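Local coordinates for L-talarate/Galactarate Dehydratase (Salmonella typhimurium, PDB 2PP0), which catalyses the magnesium-dependent dehydration of L-talarate and galactarate to 5-keto-4-deoxy-D-glucarate and, in competition with it, epimerises L-talarate to galactarate, at residues Glu29-Pro39 / Trp387-Pro398; Gly123-Ala131 / Met279-Glu287. All coordinates share one frame; numbering follows the deposited sequence.

Contact 1 of 2, residues Glu29-Pro39 / Trp387-Pro398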
loop_
_atom_site.group_PDB
_atom_site.type_symbol
_atom_site.label_atom_id
_atom_site.label_comp_id
_atom_site.label_asym_id
_atom_site.label_seq_id
_atom_site.Cartn_x
_atom_site.Cartn_y
_atom_site.Cartn_z
ATOM N N GLU B 29 24.740 -2.866 -5.856
ATOM C CA GLU B 29 26.036 -3.257 -6.403
ATOM C C GLU B 29 26.557 -4.579 -5.860
ATOM O O GLU B 29 27.535 -5.113 -6.374
ATOM C CB GLU B 29 27.087 -2.166 -6.139
ATOM C CG GLU B 29 26.718 -0.794 -6.687
ATOM C CD GLU B 29 27.892 0.169 -6.683
ATOM O OE1 GLU B 29 28.684 0.127 -5.718
ATOM O OE2 GLU B 29 28.010 0.970 -7.638
ATOM N N TRP B 30 25.904 -5.109 -4.833
ATOM C CA TRP B 30 26.349 -6.358 -4.226
ATOM C C TRP B 30 25.211 -7.090 -3.524
ATOM O O TRP B 30 24.372 -6.468 -2.871
ATOM C CB TRP B 30 27.445 -6.058 -3.205
ATOM C CG TRP B 30 28.040 -7.257 -2.541
ATOM C CD1 TRP B 30 29.016 -8.071 -3.041
ATOM C CD2 TRP B 30 27.742 -7.748 -1.227
ATOM N NE1 TRP B 30 29.347 -9.032 -2.118
ATOM C CE2 TRP B 30 28.581 -8.858 -0.995
ATOM C CE3 TRP B 30 26.848 -7.355 -0.221
ATOM C CZ2 TRP B 30 28.557 -9.580 0.200
ATOM C CZ3 TRP B 30 26.824 -8.076 0.970
ATOM C CH2 TRP B 30 27.675 -9.176 1.169
ATOM N N VAL B 31 25.205 -8.416 -3.657
ATOM C CA VAL B 31 24.191 -9.259 -3.035
ATOM C C VAL B 31 24.820 -10.549 -2.530
ATOM O O VAL B 31 25.630 -11.157 -3.228
ATOM C CB VAL B 31 23.087 -9.676 -4.030
ATOM C CG1 VAL B 31 21.995 -10.436 -3.285
ATOM C CG2 VAL B 31 22.525 -8.474 -4.742
ATOM N N LYS B 32 24.445 -10.965 -1.325
ATOM C CA LYS B 32 24.948 -12.210 -0.758
ATOM C C LYS B 32 23.793 -13.067 -0.261
ATOM O O LYS B 32 22.985 -12.623 0.556
ATOM C CB LYS B 32 25.895 -11.959 0.413
ATOM C CG LYS B 32 26.435 -13.251 1.012
ATOM C CD LYS B 32 27.321 -12.990 2.214
ATOM C CE LYS B 32 27.839 -14.291 2.789
ATOM N NZ LYS B 32 28.592 -14.066 4.043
ATOM N N LEU B 33 23.720 -14.299 -0.756
ATOM C CA LEU B 33 22.668 -15.219 -0.347
ATOM C C LEU B 33 23.279 -16.315 0.507
ATOM O O LEU B 33 24.401 -16.757 0.254
ATOM C CB LEU B 33 21.997 -15.838 -1.574
ATOM C CG LEU B 33 21.433 -14.870 -2.620
ATOM C CD1 LEU B 33 20.855 -15.662 -3.782
ATOM C CD2 LEU B 33 20.363 -13.981 -1.993
ATOM N N SER B 34 22.546 -16.746 1.525
ATOM C CA SER B 34 23.024 -17.796 2.408
ATOM C C SER B 34 21.939 -18.820 2.704
ATOM O O SER B 34 20.756 -18.479 2.799
ATOM C CB SER B 34 23.510 -17.204 3.736
ATOM O OG SER B 34 24.615 -16.335 3.550
ATOM N N LEU B 35 22.348 -20.081 2.821
ATOM C CA LEU B 35 21.432 -21.156 3.170
ATOM C C LEU B 35 21.972 -21.703 4.477
ATOM O O LEU B 35 23.067 -22.269 4.517
ATOM C CB LEU B 35 21.422 -22.269 2.117
ATOM C CG LEU B 35 20.611 -23.498 2.554
ATOM C CD1 LEU B 35 19.180 -23.076 2.872
ATOM C CD2 LEU B 35 20.630 -24.574 1.458
ATOM N N ALA B 36 21.216 -21.519 5.549
ATOM C CA ALA B 36 21.640 -21.997 6.854
ATOM C C ALA B 36 20.599 -22.935 7.427
ATOM O O ALA B 36 19.454 -22.951 6.978
ATOM C CB ALA B 36 21.855 -20.812 7.800
ATOM N N PHE B 37 21.000 -23.722 8.415
ATOM C CA PHE B 37 20.080 -24.639 9.056
ATOM C C PHE B 37 20.087 -24.450 10.561
ATOM O O PHE B 37 21.121 -24.570 11.224
ATOM C CB PHE B 37 20.418 -26.080 8.679
ATOM C CG PHE B 37 19.976 -26.449 7.292
ATOM C CD1 PHE B 37 18.663 -26.844 7.051
ATOM C CD2 PHE B 37 20.852 -26.348 6.218
ATOM C CE1 PHE B 37 18.232 -27.130 5.760
ATOM C CE2 PHE B 37 20.429 -26.631 4.920
ATOM C CZ PHE B 37 19.117 -27.022 4.693
ATOM N N LEU B 38 18.911 -24.130 11.081
ATOM C CA LEU B 38 18.694 -23.903 12.497
ATOM C C LEU B 38 18.298 -25.238 13.118
ATOM O O LEU B 38 17.230 -25.774 12.827
ATOM C CB LEU B 38 17.569 -22.883 12.667
ATOM C CG LEU B 38 17.066 -22.535 14.064
ATOM C CD1 LEU B 38 18.124 -21.725 14.783
ATOM C CD2 LEU B 38 15.773 -21.737 13.956
ATOM N N PRO B 39 19.160 -25.797 13.978
ATOM C CA PRO B 39 18.860 -27.081 14.616
ATOM C C PRO B 39 17.916 -27.014 15.814
ATOM O O PRO B 39 17.952 -26.067 16.603
ATOM C CB PRO B 39 20.243 -27.596 15.003
ATOM C CG PRO B 39 20.968 -26.326 15.357
ATOM C CD PRO B 39 20.555 -25.392 14.234
ATOM N N TRP B 387 26.004 -21.487 11.249
ATOM C CA TRP B 387 24.985 -22.389 10.723
ATOM C C TRP B 387 24.782 -22.324 9.214
ATOM O O TRP B 387 23.928 -23.024 8.671
ATOM C CB TRP B 387 23.647 -22.138 11.417
ATOM C CG TRP B 387 23.577 -22.687 12.809
ATOM C CD1 TRP B 387 24.256 -23.764 13.299
ATOM C CD2 TRP B 387 22.731 -22.229 13.871
ATOM N NE1 TRP B 387 23.884 -24.009 14.597
ATOM C CE2 TRP B 387 22.948 -23.083 14.974
ATOM C CE3 TRP B 387 21.808 -21.182 13.997
ATOM C CZ2 TRP B 387 22.275 -22.924 16.189
ATOM C CZ3 TRP B 387 21.139 -21.024 15.205
ATOM C CH2 TRP B 387 21.376 -21.892 16.285
ATOM N N THR B 388 25.555 -21.486 8.535
ATOM C CA THR B 388 25.438 -21.367 7.087
ATOM C C THR B 388 26.147 -22.547 6.422
ATOM O O THR B 388 27.309 -22.825 6.721
ATOM C CB THR B 388 26.062 -20.050 6.588
ATOM O OG1 THR B 388 25.304 -18.943 7.093
ATOM C CG2 THR B 388 26.075 -20.002 5.073
ATOM N N GLN B 389 25.442 -23.241 5.530
ATOM C CA GLN B 389 26.022 -24.382 4.830
ATOM C C GLN B 389 26.411 -24.027 3.406
ATOM O O GLN B 389 27.379 -24.555 2.874
ATOM C CB GLN B 389 25.048 -25.564 4.831
ATOM C CG GLN B 389 25.041 -26.343 6.144
ATOM C CD GLN B 389 23.999 -27.448 6.170
ATOM O OE1 GLN B 389 23.490 -27.867 5.127
ATOM N NE2 GLN B 389 23.685 -27.937 7.366
ATOM N N LEU B 390 25.656 -23.124 2.791
ATOM C CA LEU B 390 25.937 -22.693 1.425
ATOM C C LEU B 390 25.819 -21.178 1.347
ATOM O O LEU B 390 25.049 -20.573 2.088
ATOM C CB LEU B 390 24.936 -23.324 0.444
ATOM C CG LEU B 390 24.957 -24.844 0.239
ATOM C CD1 LEU B 390 23.759 -25.274 -0.602
ATOM C CD2 LEU B 390 26.256 -25.251 -0.444
ATOM N N THR B 391 26.584 -20.567 0.450
ATOM C CA THR B 391 26.524 -19.120 0.268
ATOM C C THR B 391 27.073 -18.764 -1.107
ATOM O O THR B 391 27.810 -19.547 -1.708
ATOM C CB THR B 391 27.331 -18.375 1.362
ATOM O OG1 THR B 391 27.124 -16.962 1.225
ATOM C CG2 THR B 391 28.817 -18.674 1.238
ATOM N N CYS B 392 26.681 -17.601 -1.616
ATOM C CA CYS B 392 27.152 -17.122 -2.911
ATOM C C CYS B 392 27.034 -15.603 -2.947
ATOM O O CYS B 392 26.233 -15.022 -2.222
ATOM C CB CYS B 392 26.345 -17.743 -4.058
ATOM S SG CYS B 392 24.563 -17.438 -4.027
ATOM N N GLU B 393 27.842 -14.963 -3.784
ATOM C CA GLU B 393 27.821 -13.510 -3.882
ATOM C C GLU B 393 27.812 -13.022 -5.319
ATOM O O GLU B 393 28.281 -13.710 -6.230
ATOM C CB GLU B 393 29.021 -12.926 -3.132
ATOM C CG GLU B 393 28.946 -13.146 -1.633
ATOM C CD GLU B 393 30.177 -12.650 -0.905
ATOM O OE1 GLU B 393 30.780 -11.662 -1.370
ATOM O OE2 GLU B 393 30.528 -13.237 0.138
ATOM N N PHE B 394 27.271 -11.824 -5.510
ATOM C CA PHE B 394 27.168 -11.210 -6.822
ATOM C C PHE B 394 27.604 -9.753 -6.703
ATOM O O PHE B 394 27.351 -9.107 -5.689
ATOM C CB PHE B 394 25.715 -11.276 -7.306
ATOM C CG PHE B 394 25.126 -12.661 -7.264
ATOM C CD1 PHE B 394 25.165 -13.483 -8.386
ATOM C CD2 PHE B 394 24.574 -13.158 -6.087
ATOM C CE1 PHE B 394 24.662 -14.787 -8.335
ATOM C CE2 PHE B 394 24.069 -14.455 -6.025
ATOM C CZ PHE B 394 24.114 -15.271 -7.152
ATOM N N GLY B 395 28.258 -9.242 -7.738
ATOM C CA GLY B 395 28.700 -7.862 -7.716
ATOM C C GLY B 395 29.950 -7.647 -6.891
ATOM O O GLY B 395 30.768 -8.554 -6.729
ATOM N N LYS B 396 30.092 -6.439 -6.354
ATOM C CA LYS B 396 31.263 -6.090 -5.559
ATOM C C LYS B 396 30.871 -5.152 -4.427
ATOM O O LYS B 396 30.233 -4.125 -4.661
ATOM C CB LYS B 396 32.302 -5.415 -6.457
ATOM C CG LYS B 396 33.614 -5.069 -5.769
ATOM C CD LYS B 396 34.570 -4.372 -6.730
ATOM C CE LYS B 396 35.957 -4.214 -6.120
ATOM N NZ LYS B 396 35.920 -3.470 -4.829
ATOM N N ARG B 397 31.244 -5.508 -3.202
ATOM C CA ARG B 397 30.927 -4.673 -2.051
ATOM C C ARG B 397 31.380 -3.246 -2.335
ATOM O O ARG B 397 32.488 -3.029 -2.827
ATOM C CB ARG B 397 31.641 -5.176 -0.796
ATOM C CG ARG B 397 31.263 -6.573 -0.342
ATOM C CD ARG B 397 31.918 -6.879 0.998
ATOM N NE ARG B 397 31.708 -8.256 1.436
ATOM C CZ ARG B 397 32.170 -9.327 0.793
ATOM N NH1 ARG B 397 32.871 -9.185 -0.325
ATOM N NH2 ARG B 397 31.939 -10.543 1.274
ATOM N N PRO B 398 30.523 -2.252 -2.038
ATOM C CA PRO B 398 30.871 -0.847 -2.275
ATOM C C PRO B 398 32.063 -0.395 -1.429
ATOM O O PRO B 398 32.323 -1.038 -0.389
ATOM C CB PRO B 398 29.590 -0.109 -1.896
ATOM C CG PRO B 398 28.519 -1.112 -2.217
ATOM C CD PRO B 398 29.107 -2.381 -1.657
ATOM O OXT PRO B 398 32.708 0.607 -1.807
HETATM O O HOH W 1 25.810 -16.310 6.037
#
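V31 and F394 form one of the hydrogen-bonded pairs of an antiparallel ladder, in which strand 388-395, near the C-terminus, is an outermost strand, within this chain, of the four-stranded antiparallel sheet of the enolase-type N-terminal domain. The strand axes approach to 4.4 Å and run nearly antiparallel. Strand 57-69 bonds to the other side of 29-39, and helix 86-96 packs on the face that carries L33, L35 and C392. A classic beta bulge interrupts the register where Q389 and L390 both face L35: L35 O accepts from Q389 N at 2.8 Å and from L390 N at 3.2 Å, both in its carbonyl plane.

R397 can be followed outward across the indole of W30. Its CB leads to CG, which sits over the five-membered ring of W30, 3.6 Å from the centroid and 10° off the normal, a CH-pi contact. The chain stays extended to R397 NE, which passes 3.6 Å from W30 CZ2. The guanidinium then lies with one face over that same CZ2, its plane 35° from the ring, and R397 NH2 makes a salt bridge to E393 OE1 at 3.1 Å. W30 NE1 donates to this same oxygen, so two groups grip it; the indole N-H comes from above the carboxylate plane, although OE1 is close to the plane of the ring.

At the other end W387 turns one indole face to P39 CD and F37 O. With OG1 turned opposite the main-chain nitrogen, T391 donates from it to L33 O at 2.9 Å, a carbonyl that also accepts from C392 N.

Contact 2 of 2, residues Gly123-Ala131 / Met279-Glu287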
loop_
_atom_site.group_PDB
_atom_site.type_symbol
_atom_site.label_atom_id
_atom_site.label_comp_id
_atom_site.label_asym_id
_atom_site.label_seq_id
_atom_site.Cartn_x
_atom_site.Cartn_y
_atom_site.Cartn_z
ATOM N N GLY B 123 6.391 -19.964 -12.272
ATOM C CA GLY B 123 5.244 -19.372 -11.601
ATOM C C GLY B 123 5.305 -18.069 -10.826
ATOM O O GLY B 123 6.335 -17.393 -10.750
ATOM N N ARG B 124 4.161 -17.732 -10.237
ATOM C CA ARG B 124 4.004 -16.517 -9.450
ATOM C C ARG B 124 3.479 -16.847 -8.058
ATOM O O ARG B 124 2.902 -16.002 -7.384
ATOM C CB ARG B 124 3.050 -15.554 -10.158
ATOM C CG ARG B 124 3.511 -15.178 -11.557
ATOM C CD ARG B 124 2.626 -14.110 -12.191
ATOM N NE ARG B 124 2.899 -13.983 -13.621
ATOM C CZ ARG B 124 2.202 -13.221 -14.459
ATOM N NH1 ARG B 124 1.176 -12.502 -14.017
ATOM N NH2 ARG B 124 2.521 -13.190 -15.748
ATOM N N SER B 125 3.676 -18.091 -7.642
ATOM C CA SER B 125 3.265 -18.540 -6.316
ATOM C C SER B 125 4.175 -19.696 -5.950
ATOM O O SER B 125 4.885 -20.224 -6.801
ATOM C CB SER B 125 1.811 -19.026 -6.324
ATOM O OG SER B 125 1.685 -20.212 -7.086
ATOM N N GLY B 126 4.172 -20.079 -4.681
ATOM C CA GLY B 126 4.993 -21.195 -4.263
ATOM C C GLY B 126 6.460 -20.913 -3.999
ATOM O O GLY B 126 6.860 -19.781 -3.704
ATOM N N MET B 127 7.265 -21.963 -4.133
ATOM C CA MET B 127 8.693 -21.896 -3.863
ATOM C C MET B 127 9.459 -20.778 -4.555
ATOM O O MET B 127 10.358 -20.199 -3.959
ATOM C CB MET B 127 9.341 -23.251 -4.177
ATOM C CG MET B 127 10.634 -23.532 -3.396
ATOM S SD MET B 127 11.147 -25.287 -3.498
ATOM C CE MET B 127 11.248 -25.394 -5.238
ATOM N N ALA B 128 9.124 -20.465 -5.802
ATOM C CA ALA B 128 9.842 -19.407 -6.497
ATOM C C ALA B 128 9.641 -18.018 -5.868
ATOM O O ALA B 128 10.585 -17.232 -5.812
ATOM C CB ALA B 128 9.451 -19.382 -7.974
ATOM N N VAL B 129 8.434 -17.702 -5.399
ATOM C CA VAL B 129 8.238 -16.383 -4.787
ATOM C C VAL B 129 8.854 -16.382 -3.393
ATOM O O VAL B 129 9.188 -15.328 -2.842
ATOM C CB VAL B 129 6.736 -15.953 -4.722
ATOM C CG1 VAL B 129 6.145 -15.950 -6.123
ATOM C CG2 VAL B 129 5.940 -16.851 -3.796
ATOM N N GLN B 130 9.028 -17.572 -2.830
ATOM C CA GLN B 130 9.641 -17.683 -1.517
ATOM C C GLN B 130 11.153 -17.476 -1.648
ATOM O O GLN B 130 11.849 -17.273 -0.655
ATOM C CB GLN B 130 9.330 -19.043 -0.892
ATOM C CG GLN B 130 7.922 -19.133 -0.324
ATOM C CD GLN B 130 7.632 -20.494 0.275
ATOM O OE1 GLN B 130 8.550 -21.225 0.645
ATOM N NE2 GLN B 130 6.349 -20.834 0.389
ATOM N N ALA B 131 11.643 -17.528 -2.885
ATOM C CA ALA B 131 13.055 -17.307 -3.175
ATOM C C ALA B 131 13.245 -15.799 -3.374
ATOM O O ALA B 131 14.351 -15.277 -3.232
ATOM C CB ALA B 131 13.466 -18.052 -4.434
ATOM N N MET B 279 -0.266 -21.831 5.641
ATOM C CA MET B 279 0.286 -22.654 4.565
ATOM C C MET B 279 0.179 -22.063 3.153
ATOM O O MET B 279 0.837 -22.540 2.228
ATOM C CB MET B 279 -0.368 -24.044 4.592
ATOM C CG MET B 279 -0.270 -24.780 5.940
ATOM S SD MET B 279 1.404 -24.956 6.642
ATOM C CE MET B 279 2.103 -26.168 5.530
ATOM N N LEU B 280 -0.632 -21.022 2.981
ATOM C CA LEU B 280 -0.794 -20.413 1.661
ATOM C C LEU B 280 0.500 -19.756 1.206
ATOM O O LEU B 280 1.257 -19.233 2.024
ATOM C CB LEU B 280 -1.940 -19.400 1.683
ATOM C CG LEU B 280 -3.249 -20.014 2.186
ATOM C CD1 LEU B 280 -4.352 -18.978 2.098
ATOM C CD2 LEU B 280 -3.601 -21.257 1.362
ATOM N N THR B 281 0.741 -19.771 -0.102
ATOM C CA THR B 281 1.981 -19.240 -0.652
ATOM C C THR B 281 1.862 -18.176 -1.730
ATOM O O THR B 281 2.646 -18.164 -2.680
ATOM C CB THR B 281 2.855 -20.390 -1.210
ATOM O OG1 THR B 281 2.209 -20.980 -2.348
ATOM C CG2 THR B 281 3.049 -21.456 -0.154
ATOM N N SER B 282 0.895 -17.276 -1.589
ATOM C CA SER B 282 0.742 -16.189 -2.553
ATOM C C SER B 282 -0.452 -15.335 -2.192
ATOM O O SER B 282 -1.325 -15.761 -1.442
ATOM C CB SER B 282 0.531 -16.728 -3.970
ATOM O OG SER B 282 -0.794 -17.218 -4.132
ATOM N N PHE B 283 -0.481 -14.123 -2.731
ATOM C CA PHE B 283 -1.600 -13.228 -2.503
ATOM C C PHE B 283 -2.846 -13.904 -3.076
ATOM O O PHE B 283 -3.875 -13.997 -2.416
ATOM C CB PHE B 283 -1.375 -11.908 -3.232
ATOM C CG PHE B 283 -2.618 -11.078 -3.364
ATOM C CD1 PHE B 283 -3.031 -10.251 -2.331
ATOM C CD2 PHE B 283 -3.405 -11.165 -4.513
ATOM C CE1 PHE B 283 -4.214 -9.515 -2.429
ATOM C CE2 PHE B 283 -4.588 -10.435 -4.627
ATOM C CZ PHE B 283 -4.996 -9.608 -3.582
ATOM N N ARG B 284 -2.741 -14.381 -4.312
ATOM C CA ARG B 284 -3.874 -15.019 -4.969
ATOM C C ARG B 284 -4.534 -16.130 -4.162
ATOM O O ARG B 284 -5.755 -16.249 -4.164
ATOM C CB ARG B 284 -3.468 -15.538 -6.351
ATOM C CG ARG B 284 -3.227 -14.416 -7.359
ATOM C CD ARG B 284 -3.396 -14.885 -8.801
ATOM N NE ARG B 284 -3.231 -13.786 -9.750
ATOM C CZ ARG B 284 -2.063 -13.227 -10.059
ATOM N NH1 ARG B 284 -0.942 -13.666 -9.499
ATOM N NH2 ARG B 284 -2.017 -12.222 -10.924
ATOM N N GLU B 285 -3.740 -16.945 -3.477
ATOM C CA GLU B 285 -4.301 -18.021 -2.668
ATOM C C GLU B 285 -5.079 -17.441 -1.498
ATOM O O GLU B 285 -6.194 -17.876 -1.194
ATOM C CB GLU B 285 -3.185 -18.937 -2.166
ATOM C CG GLU B 285 -2.497 -19.699 -3.290
ATOM C CD GLU B 285 -1.165 -20.284 -2.871
ATOM O OE1 GLU B 285 -1.148 -21.178 -2.001
ATOM O OE2 GLU B 285 -0.132 -19.836 -3.416
ATOM N N HIS B 286 -4.492 -16.451 -0.833
ATOM C CA HIS B 286 -5.161 -15.812 0.292
ATOM C C HIS B 286 -6.436 -15.124 -0.170
ATOM O O HIS B 286 -7.436 -15.114 0.542
ATOM C CB HIS B 286 -4.243 -14.786 0.961
ATOM C CG HIS B 286 -3.430 -15.350 2.082
ATOM N ND1 HIS B 286 -2.111 -15.720 1.935
ATOM C CD2 HIS B 286 -3.758 -15.633 3.364
ATOM C CE1 HIS B 286 -1.662 -16.208 3.077
ATOM N NE2 HIS B 286 -2.643 -16.167 3.961
ATOM N N GLU B 287 -6.392 -14.548 -1.366
ATOM C CA GLU B 287 -7.544 -13.852 -1.924
ATOM C C GLU B 287 -8.740 -14.787 -2.088
ATOM O O GLU B 287 -9.868 -14.419 -1.774
ATOM C CB GLU B 287 -7.181 -13.231 -3.274
ATOM C CG GLU B 287 -8.332 -12.518 -3.954
ATOM C CD GLU B 287 -7.921 -11.906 -5.269
ATOM O OE1 GLU B 287 -7.259 -12.600 -6.063
ATOM O OE2 GLU B 287 -8.261 -10.733 -5.514
#
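G126 and T281 join the loop leading into helix 127-146, in the N-terminal domain, to the loop that follows strand 274-276 of the enolase-superfamily barrel and enters helix 283-291, so this is an interdomain contact at a helix N-terminus. S282 is the N-cap of that helix.

One backbone hydrogen bond spans the two segments: G126 N donates to T281 O at 3.2 Å, with a nearly straight N-H...O angle of 167°. G126 has a positive phi, 81°, and at its backbone angles a CB would jam against the carbonyl O of S125.

Side-chain hydrogen bonds within 279-287 shape the surface that meets S125. S282 OG accepts from E285 N at 3.0 Å, the capping bond, and itself donates to E285 OE2. The T281 hydroxyl OG1 reaches the syn lone pair of E285 OE2 at 2.8 Å, whereas S282 OG arrives on the anti side, tilted out of the carboxylate plane, so OE2 is gripped by two hydroxyls. OE1 accepts from T281 N and is hydrogen-bonded to Y258 OH, which would fix the rotation of the carboxylate.

Van der Waals contacts complete the join. S125 CB abuts S282 CB at 3.5 Å and E285 OE2 at 3.6 Å, while V129 CG2 touches T281 O. The extended chain of Q130 crosses T281 obliquely; Q130 NE2, which is hydrogen-bonded to R304 O, lies 3.4 Å from T281 CG2.

Contact 1 buries 1122 Å² between its segments and contact 2 only 272 Å², and both are partly buried. Contact 1 is the more peripheral, centred about 21 Å from the centre of the chain against about 13 Å, and continues one sheet by a ladder of backbone bonds with aromatic packing at both ends. Contact 2 joins two domains through one backbone bond and small side-chain contacts, beside a carboxylate-hydroxyl network internal to 279-287; Q130 lies about 7 Å, side chain to side chain, from D301, which is thought to raise the basicity of the active-site histidine. No segment is shared, but helix 86-96 touches both, meeting L33 and C392 in contact 1 and M127 and Q130 in contact 2.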